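Local structure of bacillaene synthase dehydratase PksH (Bacillus subtilis, 3HP0) at residues P149-I152 / R153-R157; K168-V172 / Q173-E177; R200-K204 / K205-H209. The protein catalyses the dehydration of a carrier-tethered (S)-3-hydroxy-3-methylglutaryl group to a 3-methylglutaconyl group during synthesis of the antibiotic bacillaene. One frame throughout, in Å; residues are numbered along the deposited sequence.

Contact 1 of 3, residues P149-I152 / R153-R157; sequences PFLI and RRIGR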
loop_
_atom_site.group_PDB
_atom_site.type_symbol
_atom_site.label_atom_id
_atom_site.label_comp_id
_atom_site.label_asym_id
_atom_site.label_seq_id
_atom_site.Cartn_x
_atom_site.Cartn_y
_atom_site.Cartn_z
ATOM N N PRO A 149 -8.280 2.247 -6.681
ATOM C CA PRO A 149 -9.533 1.657 -6.179
ATOM C C PRO A 149 -9.570 1.593 -4.647
ATOM O O PRO A 149 -10.610 1.821 -4.023
ATOM C CB PRO A 149 -9.563 0.277 -6.836
ATOM C CG PRO A 149 -8.781 0.497 -8.115
ATOM C CD PRO A 149 -7.617 1.345 -7.638
ATOM N N PHE A 150 -8.426 1.281 -4.053
ATOM C CA PHE A 150 -8.307 1.216 -2.594
ATOM C C PHE A 150 -8.375 2.639 -2.002
ATOM O O PHE A 150 -9.064 2.877 -1.007
ATOM C CB PHE A 150 -6.981 0.543 -2.216
ATOM C CG PHE A 150 -6.886 -0.901 -2.648
ATOM C CD1 PHE A 150 -7.454 -1.915 -1.873
ATOM C CD2 PHE A 150 -6.266 -1.243 -3.852
ATOM C CE1 PHE A 150 -7.408 -3.237 -2.286
ATOM C CE2 PHE A 150 -6.214 -2.575 -4.278
ATOM C CZ PHE A 150 -6.785 -3.570 -3.494
ATOM N N LEU A 151 -7.671 3.579 -2.633
ATOM C CA LEU A 151 -7.663 4.961 -2.173
ATOM C C LEU A 151 -9.075 5.526 -2.247
ATOM O O LEU A 151 -9.583 6.115 -1.280
ATOM C CB LEU A 151 -6.712 5.827 -3.025
ATOM C CG LEU A 151 -6.595 7.297 -2.559
ATOM C CD1 LEU A 151 -6.124 7.345 -1.101
ATOM C CD2 LEU A 151 -5.619 8.075 -3.436
ATOM N N ILE A 152 -9.708 5.326 -3.396
ATOM C CA ILE A 152 -11.057 5.808 -3.628
ATOM C C ILE A 152 -12.049 5.255 -2.619
ATOM O O ILE A 152 -12.937 5.971 -2.160
ATOM C CB ILE A 152 -11.514 5.459 -5.066
ATOM C CG1 ILE A 152 -10.734 6.336 -6.052
ATOM C CG2 ILE A 152 -13.053 5.595 -5.196
ATOM C CD1 ILE A 152 -11.094 6.114 -7.504
ATOM N N ARG A 153 -11.905 3.982 -2.263
ATOM C CA ARG A 153 -12.820 3.407 -1.287
ATOM C C ARG A 153 -12.718 4.175 0.047
ATOM O O ARG A 153 -13.695 4.289 0.782
ATOM C CB ARG A 153 -12.524 1.918 -1.051
ATOM C CG ARG A 153 -13.333 1.354 0.129
ATOM C CD ARG A 153 -12.840 0.003 0.651
ATOM N NE ARG A 153 -13.344 -0.219 2.010
ATOM C CZ ARG A 153 -12.864 0.385 3.101
ATOM N NH1 ARG A 153 -11.851 1.244 3.004
ATOM N NH2 ARG A 153 -13.421 0.162 4.285
ATOM N N ARG A 154 -11.535 4.701 0.344
ATOM C CA ARG A 154 -11.327 5.438 1.589
ATOM C C ARG A 154 -11.701 6.915 1.577
ATOM O O ARG A 154 -12.329 7.400 2.515
ATOM C CB ARG A 154 -9.861 5.333 2.039
ATOM C CG ARG A 154 -9.592 4.247 3.053
ATOM C CD ARG A 154 -8.118 4.173 3.405
ATOM N NE ARG A 154 -7.882 3.172 4.434
ATOM C CZ ARG A 154 -7.959 3.402 5.743
ATOM N NH1 ARG A 154 -8.254 4.619 6.195
ATOM N NH2 ARG A 154 -7.785 2.400 6.604
ATOM N N ILE A 155 -11.331 7.635 0.519
ATOM C CA ILE A 155 -11.587 9.076 0.493
ATOM C C ILE A 155 -12.573 9.596 -0.527
ATOM O O ILE A 155 -12.882 10.777 -0.535
ATOM C CB ILE A 155 -10.277 9.848 0.299
ATOM C CG1 ILE A 155 -9.676 9.522 -1.066
ATOM C CG2 ILE A 155 -9.279 9.462 1.387
ATOM C CD1 ILE A 155 -8.447 10.346 -1.380
ATOM N N GLY A 156 -13.063 8.722 -1.391
ATOM C CA GLY A 156 -14.011 9.155 -2.389
ATOM C C GLY A 156 -13.316 9.443 -3.702
ATOM O O GLY A 156 -12.093 9.586 -3.761
ATOM N N ARG A 157 -14.113 9.523 -4.757
ATOM C CA ARG A 157 -13.619 9.785 -6.091
ATOM C C ARG A 157 -13.015 11.182 -6.254
ATOM O O ARG A 157 -11.928 11.325 -6.798
ATOM C CB ARG A 157 -14.755 9.604 -7.100
ATOM C CG ARG A 157 -14.557 8.442 -8.039
ATOM C CD ARG A 157 -15.487 7.265 -7.759
ATOM N NE ARG A 157 -15.057 6.110 -8.550
ATOM C CZ ARG A 157 -15.483 4.865 -8.385
ATOM N NH1 ARG A 157 -16.375 4.570 -7.453
ATOM N NH2 ARG A 157 -14.982 3.904 -9.142
HETATM O O HOH W 1 -9.601 0.937 1.129
#
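L151 and I155, one turn apart at the C-terminal end of helix 148-155, make the tight side of this contact. CD1 of I155 lies 3.8 Å from CG of L151 and equally close to its CD1, so the isoleucine tip rests on the leucine branch point, the two chains crossing obliquely. The torsion of I155 (chi1 64°) places CG1 between the backbone N and the carbonyl carbon and turns it back along the helix, where it also comes within 3.4 Å of L151 O. That oxygen accepts the amide of I155 (N to O 2.9 Å) nearly in line with its carbonyl bond, and R154 N adds a weak second bond. The last turn closes when G156 N donates to I152 O at 2.9 Å. The helix thus ends at a glycine of positive phi (97°), which is at once the N-cap of helix 157-166.

On the outer side the grip is looser. I152 CG2 sits 3.8 Å above one face of the R157 guanidinium, displaced toward its rim, an apolar contact without a polar bond. The extended chain of R153 reaches a water that accepts from NH1 and donates to F150 O, giving this carbonyl a solvent-mediated link to the arginine.

R154 turns instead toward the protein, bonding the carbonyls of S120, T122 and G179 and forming a salt bridge with D182. The L151 side chain is about 9 Å from that of the active-site residue E137. F150 packs against helices 87-98 and 115-121, its ring meeting that of Y90, while L151 and I155 both touch A160 of helix 157-166. I152 and R153 rest on Q220 at the start of helix 220-235, so the short helix is held among four others.

Contact 2 of 3, residues K168-V172 / Q173-E177; sequences KPISV and QEASE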
loop_
_atom_site.group_PDB
_atom_site.type_symbol
_atom_site.label_atom_id
_atom_site.label_comp_id
_atom_site.label_asym_id
_atom_site.label_seq_id
_atom_site.Cartn_x
_atom_site.Cartn_y
_atom_site.Cartn_z
ATOM N N LYS A 168 0.702 17.338 -5.639
ATOM C CA LYS A 168 1.375 17.721 -4.406
ATOM C C LYS A 168 0.984 16.894 -3.192
ATOM O O LYS A 168 -0.194 16.625 -2.956
ATOM C CB LYS A 168 1.171 19.207 -4.108
ATOM C CG LYS A 168 -0.253 19.628 -3.845
ATOM C CD LYS A 168 -0.284 21.080 -3.381
ATOM C CE LYS A 168 0.535 21.268 -2.102
ATOM N NZ LYS A 168 0.388 22.637 -1.528
ATOM N N PRO A 169 1.983 16.487 -2.397
ATOM C CA PRO A 169 1.739 15.688 -1.201
ATOM C C PRO A 169 0.748 16.385 -0.282
ATOM O O PRO A 169 0.700 17.615 -0.226
ATOM C CB PRO A 169 3.130 15.562 -0.586
ATOM C CG PRO A 169 3.786 16.828 -1.000
ATOM C CD PRO A 169 3.384 16.939 -2.441
ATOM N N ILE A 170 -0.058 15.597 0.418
ATOM C CA ILE A 170 -1.035 16.162 1.326
ATOM C C ILE A 170 -0.529 15.951 2.746
ATOM O O ILE A 170 0.266 15.044 2.999
ATOM C CB ILE A 170 -2.418 15.500 1.166
ATOM C CG1 ILE A 170 -2.392 14.084 1.734
ATOM C CG2 ILE A 170 -2.803 15.446 -0.314
ATOM C CD1 ILE A 170 -3.763 13.481 1.876
ATOM N N SER A 171 -0.989 16.795 3.661
ATOM C CA SER A 171 -0.572 16.719 5.054
ATOM C C SER A 171 -1.279 15.593 5.807
ATOM O O SER A 171 -2.297 15.068 5.352
ATOM C CB SER A 171 -0.870 18.045 5.747
ATOM O OG SER A 171 -2.270 18.260 5.816
ATOM N N VAL A 172 -0.738 15.230 6.964
ATOM C CA VAL A 172 -1.352 14.194 7.770
ATOM C C VAL A 172 -2.727 14.685 8.231
ATOM O O VAL A 172 -3.610 13.884 8.536
ATOM C CB VAL A 172 -0.477 13.841 8.995
ATOM C CG1 VAL A 172 -0.237 15.073 9.842
ATOM C CG2 VAL A 172 -1.149 12.748 9.811
ATOM N N GLN A 173 -2.905 16.006 8.262
ATOM C CA GLN A 173 -4.179 16.613 8.664
ATOM C C GLN A 173 -5.262 16.349 7.618
ATOM O O GLN A 173 -6.368 15.916 7.959
ATOM C CB GLN A 173 -4.046 18.135 8.837
ATOM C CG GLN A 173 -3.298 18.617 10.073
ATOM C CD GLN A 173 -1.838 18.209 10.090
ATOM O OE1 GLN A 173 -1.164 18.186 9.054
ATOM N NE2 GLN A 173 -1.332 17.902 11.279
ATOM N N GLU A 174 -4.950 16.631 6.351
ATOM C CA GLU A 174 -5.912 16.416 5.276
ATOM C C GLU A 174 -6.225 14.929 5.176
ATOM O O GLU A 174 -7.384 14.541 5.031
ATOM C CB GLU A 174 -5.365 16.895 3.936
ATOM C CG GLU A 174 -4.707 18.240 3.977
ATOM C CD GLU A 174 -4.251 18.690 2.603
ATOM O OE1 GLU A 174 -5.117 19.143 1.817
ATOM O OE2 GLU A 174 -3.034 18.577 2.312
ATOM N N ALA A 175 -5.186 14.103 5.250
ATOM C CA ALA A 175 -5.377 12.664 5.183
ATOM C C ALA A 175 -6.423 12.273 6.226
ATOM O O ALA A 175 -7.312 11.460 5.959
ATOM C CB ALA A 175 -4.058 11.938 5.456
ATOM N N SER A 176 -6.315 12.871 7.411
ATOM C CA SER A 176 -7.246 12.584 8.499
ATOM C C SER A 176 -8.643 13.066 8.160
ATOM O O SER A 176 -9.614 12.322 8.293
ATOM C CB SER A 176 -6.781 13.246 9.804
ATOM O OG SER A 176 -7.699 13.000 10.865
ATOM N N GLU A 177 -8.741 14.315 7.720
ATOM C CA GLU A 177 -10.032 14.891 7.371
ATOM C C GLU A 177 -10.692 14.115 6.235
ATOM O O GLU A 177 -11.906 13.897 6.250
ATOM C CB GLU A 177 -9.868 16.361 6.969
ATOM C CG GLU A 177 -9.232 17.232 8.049
ATOM C CD GLU A 177 -9.000 18.673 7.598
ATOM O OE1 GLU A 177 -8.116 19.347 8.181
ATOM O OE2 GLU A 177 -9.705 19.135 6.671
#
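S171 and E174 form a capping box at the N terminus of helix 172-178, each side chain engaging the backbone amide of the other. S171 OG accepts from E174 N at 3.2 Å; in return S171 N donates to E174 OE2 at 3.0 Å. The second bond is fairly straight (162° at the hydrogen) and meets the carboxylate oxygen on its anti side, 16° out of plane. The first-turn amide of E174, which has no preceding turn to supply a carbonyl, and the amide of the cap residue itself thus both find side-chain acceptors, and the box probably favours a charged carboxylate.

Torsions bring both groups into place. A chi1 of 66° turns S171 OG to the first-turn amide, whereas the E174 chain runs extended beyond CG back past the serine. Ordinary helical bonds follow at once, A175 N to S171 O and S176 N to V172 O.

Beyond the box, I170 leans on the helix from the preceding loop, its CD1 3.9 Å from A175 CB. Its backbone bonds to F133 of strand 132-134, and both I170 and A175 lie against the F133 side chain, which ties the cap to the small two-stranded sheet. V172 and S176 touch F184 farther along the chain. On the exposed side Q173 folds back to V172, bringing OE1 to 3.3 Å from V172 CG1 and equally near S171 CB.

Contact 3 of 3, residues R200-K204 / K205-H209; sequences RRLNK and KGIAH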
loop_
_atom_site.group_PDB
_atom_site.type_symbol
_atom_site.label_atom_id
_atom_site.label_comp_id
_atom_site.label_asym_id
_atom_site.label_seq_id
_atom_site.Cartn_x
_atom_site.Cartn_y
_atom_site.Cartn_z
ATOM N N ARG A 200 -7.849 -6.492 20.741
ATOM C CA ARG A 200 -7.875 -7.752 21.488
ATOM C C ARG A 200 -9.178 -7.415 22.194
ATOM O O ARG A 200 -9.387 -6.262 22.532
ATOM C CB ARG A 200 -6.690 -7.840 22.468
ATOM C CG ARG A 200 -6.704 -6.819 23.585
ATOM C CD ARG A 200 -5.393 -6.800 24.369
ATOM N NE ARG A 200 -5.483 -7.480 25.662
ATOM C CZ ARG A 200 -4.519 -7.481 26.579
ATOM N NH1 ARG A 200 -3.381 -6.837 26.348
ATOM N NH2 ARG A 200 -4.698 -8.117 27.730
ATOM N N ARG A 201 -10.046 -8.389 22.394
ATOM C CA ARG A 201 -11.382 -8.169 22.968
ATOM C C ARG A 201 -12.302 -8.680 21.889
ATOM O O ARG A 201 -13.455 -9.006 22.137
ATOM C CB ARG A 201 -11.722 -6.687 23.217
ATOM C CG ARG A 201 -11.254 -6.104 24.544
ATOM C CD ARG A 201 -11.837 -4.714 24.781
ATOM N NE ARG A 201 -11.225 -4.069 25.943
ATOM C CZ ARG A 201 -11.718 -3.009 26.574
ATOM N NH1 ARG A 201 -12.847 -2.452 26.164
ATOM N NH2 ARG A 201 -11.077 -2.516 27.623
ATOM N N LEU A 202 -11.777 -8.696 20.671
ATOM C CA LEU A 202 -12.509 -9.220 19.529
ATOM C C LEU A 202 -11.925 -10.615 19.332
ATOM O O LEU A 202 -10.791 -10.875 19.751
ATOM C CB LEU A 202 -12.257 -8.373 18.267
ATOM C CG LEU A 202 -12.561 -6.862 18.299
ATOM C CD1 LEU A 202 -12.357 -6.303 16.875
ATOM C CD2 LEU A 202 -13.977 -6.606 18.807
ATOM N N ASN A 203 -12.691 -11.514 18.730
ATOM C CA ASN A 203 -12.187 -12.853 18.476
ATOM C C ASN A 203 -12.072 -13.017 16.948
ATOM O O ASN A 203 -12.804 -12.367 16.186
ATOM C CB ASN A 203 -13.133 -13.901 19.080
ATOM C CG ASN A 203 -14.415 -14.052 18.292
ATOM O OD1 ASN A 203 -14.409 -14.594 17.191
ATOM N ND2 ASN A 203 -15.521 -13.568 18.844
ATOM N N LYS A 204 -11.153 -13.873 16.509
ATOM C CA LYS A 204 -10.924 -14.109 15.086
ATOM C C LYS A 204 -12.204 -14.394 14.302
ATOM O O LYS A 204 -12.407 -13.855 13.212
ATOM C CB LYS A 204 -9.945 -15.267 14.905
ATOM C CG LYS A 204 -9.281 -15.343 13.537
ATOM C CD LYS A 204 -8.308 -16.509 13.501
ATOM C CE LYS A 204 -7.477 -16.534 12.229
ATOM N NZ LYS A 204 -6.522 -15.402 12.143
ATOM N N LYS A 205 -13.061 -15.238 14.869
ATOM C CA LYS A 205 -14.324 -15.630 14.252
ATOM C C LYS A 205 -15.269 -14.466 13.935
ATOM O O LYS A 205 -15.853 -14.414 12.854
ATOM C CB LYS A 205 -15.033 -16.641 15.157
ATOM C CG LYS A 205 -16.391 -17.125 14.656
ATOM C CD LYS A 205 -17.049 -18.049 15.693
ATOM C CE LYS A 205 -18.331 -18.662 15.162
ATOM N NZ LYS A 205 -18.765 -19.808 16.018
ATOM N N GLY A 206 -15.437 -13.546 14.878
ATOM C CA GLY A 206 -16.310 -12.415 14.641
ATOM C C GLY A 206 -15.706 -11.480 13.610
ATOM O O GLY A 206 -16.409 -10.947 12.752
ATOM N N ILE A 207 -14.394 -11.299 13.681
ATOM C CA ILE A 207 -13.694 -10.429 12.757
ATOM C C ILE A 207 -13.810 -10.959 11.342
ATOM O O ILE A 207 -14.151 -10.216 10.414
ATOM C CB ILE A 207 -12.194 -10.316 13.116
ATOM C CG1 ILE A 207 -12.027 -9.716 14.518
ATOM C CG2 ILE A 207 -11.469 -9.450 12.078
ATOM C CD1 ILE A 207 -10.576 -9.662 14.982
ATOM N N ALA A 208 -13.525 -12.246 11.176
ATOM C CA ALA A 208 -13.584 -12.864 9.859
ATOM C C ALA A 208 -14.992 -12.786 9.257
ATOM O O ALA A 208 -15.153 -12.401 8.100
ATOM C CB ALA A 208 -13.108 -14.324 9.941
ATOM N N HIS A 209 -16.008 -13.136 10.042
ATOM C CA HIS A 209 -17.382 -13.083 9.556
ATOM C C HIS A 209 -17.799 -11.644 9.288
ATOM O O HIS A 209 -18.540 -11.382 8.352
ATOM C CB HIS A 209 -18.343 -13.695 10.572
ATOM C CG HIS A 209 -18.300 -15.189 10.625
ATOM N ND1 HIS A 209 -18.625 -15.983 9.545
ATOM C CD2 HIS A 209 -17.998 -16.037 11.639
ATOM C CE1 HIS A 209 -18.528 -17.254 9.892
ATOM N NE2 HIS A 209 -18.150 -17.314 11.156
#
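N203 reaches forward from the loop to the first turn of helix 204-217. From its CB, a chi1 of 74° swings CG to the helix end, 3.6 Å from G206 N. OD1 goes further and accepts from G206 N at 2.7 Å, the amide nitrogen approaching from above the plane of the side-chain carbonyl, 40° out of it. K205 N is also near OD1 (2.8 Å), but at an angle too poor for a hydrogen bond. The same oxygen lies 3.0 Å from K205 CB, crowding the side of the turn, while ND2 stays farther off, 4.0 Å from G206 N. The backbone carbonyl of N203 carries the helix onward: its O receives I207 N at 3.2 Å almost head-on, with a weak additional bond from G206 N. Then K204 O takes the amide of A208.

An apolar contact accompanies the polar one. L202 lays CB 3.9 Å from I207 CD1, the two side chains crossing at about a right angle; I207 CG1 also comes within 3.2 Å of N203 O. K204 faces the body of the protein, its NZ bonded to the carbonyls of C46, V51 and P100, and I207 touches T52. The whole stands at the surface, away from the active-site residues. N203 is an asparagine N-cap, and L202, just before it, packs on I207 in the N'-to-N4 pairing of a hydrophobic staple.

Along the chain the three contacts follow in series, none nesting within or crossing another, and each joins residues no more than five apart rather than closing a long loop. Contact 1 ends helix 148-155 and leads straight into helix 157-166. After that helix, contact 2 starts helix 172-178 beside the sheet of strands 110-112 and 132-134; its centre is 14 Å from that of contact 1, with nearest atoms about 5 Å apart. Helix 190-199 then leads to contact 3, which starts helix 204-217 at the periphery, its centre 25 Å from that of contact 1 and 31 Å from that of contact 2. Together they mark one helix-to-helix junction and two helix starts in this crotonase-family chain.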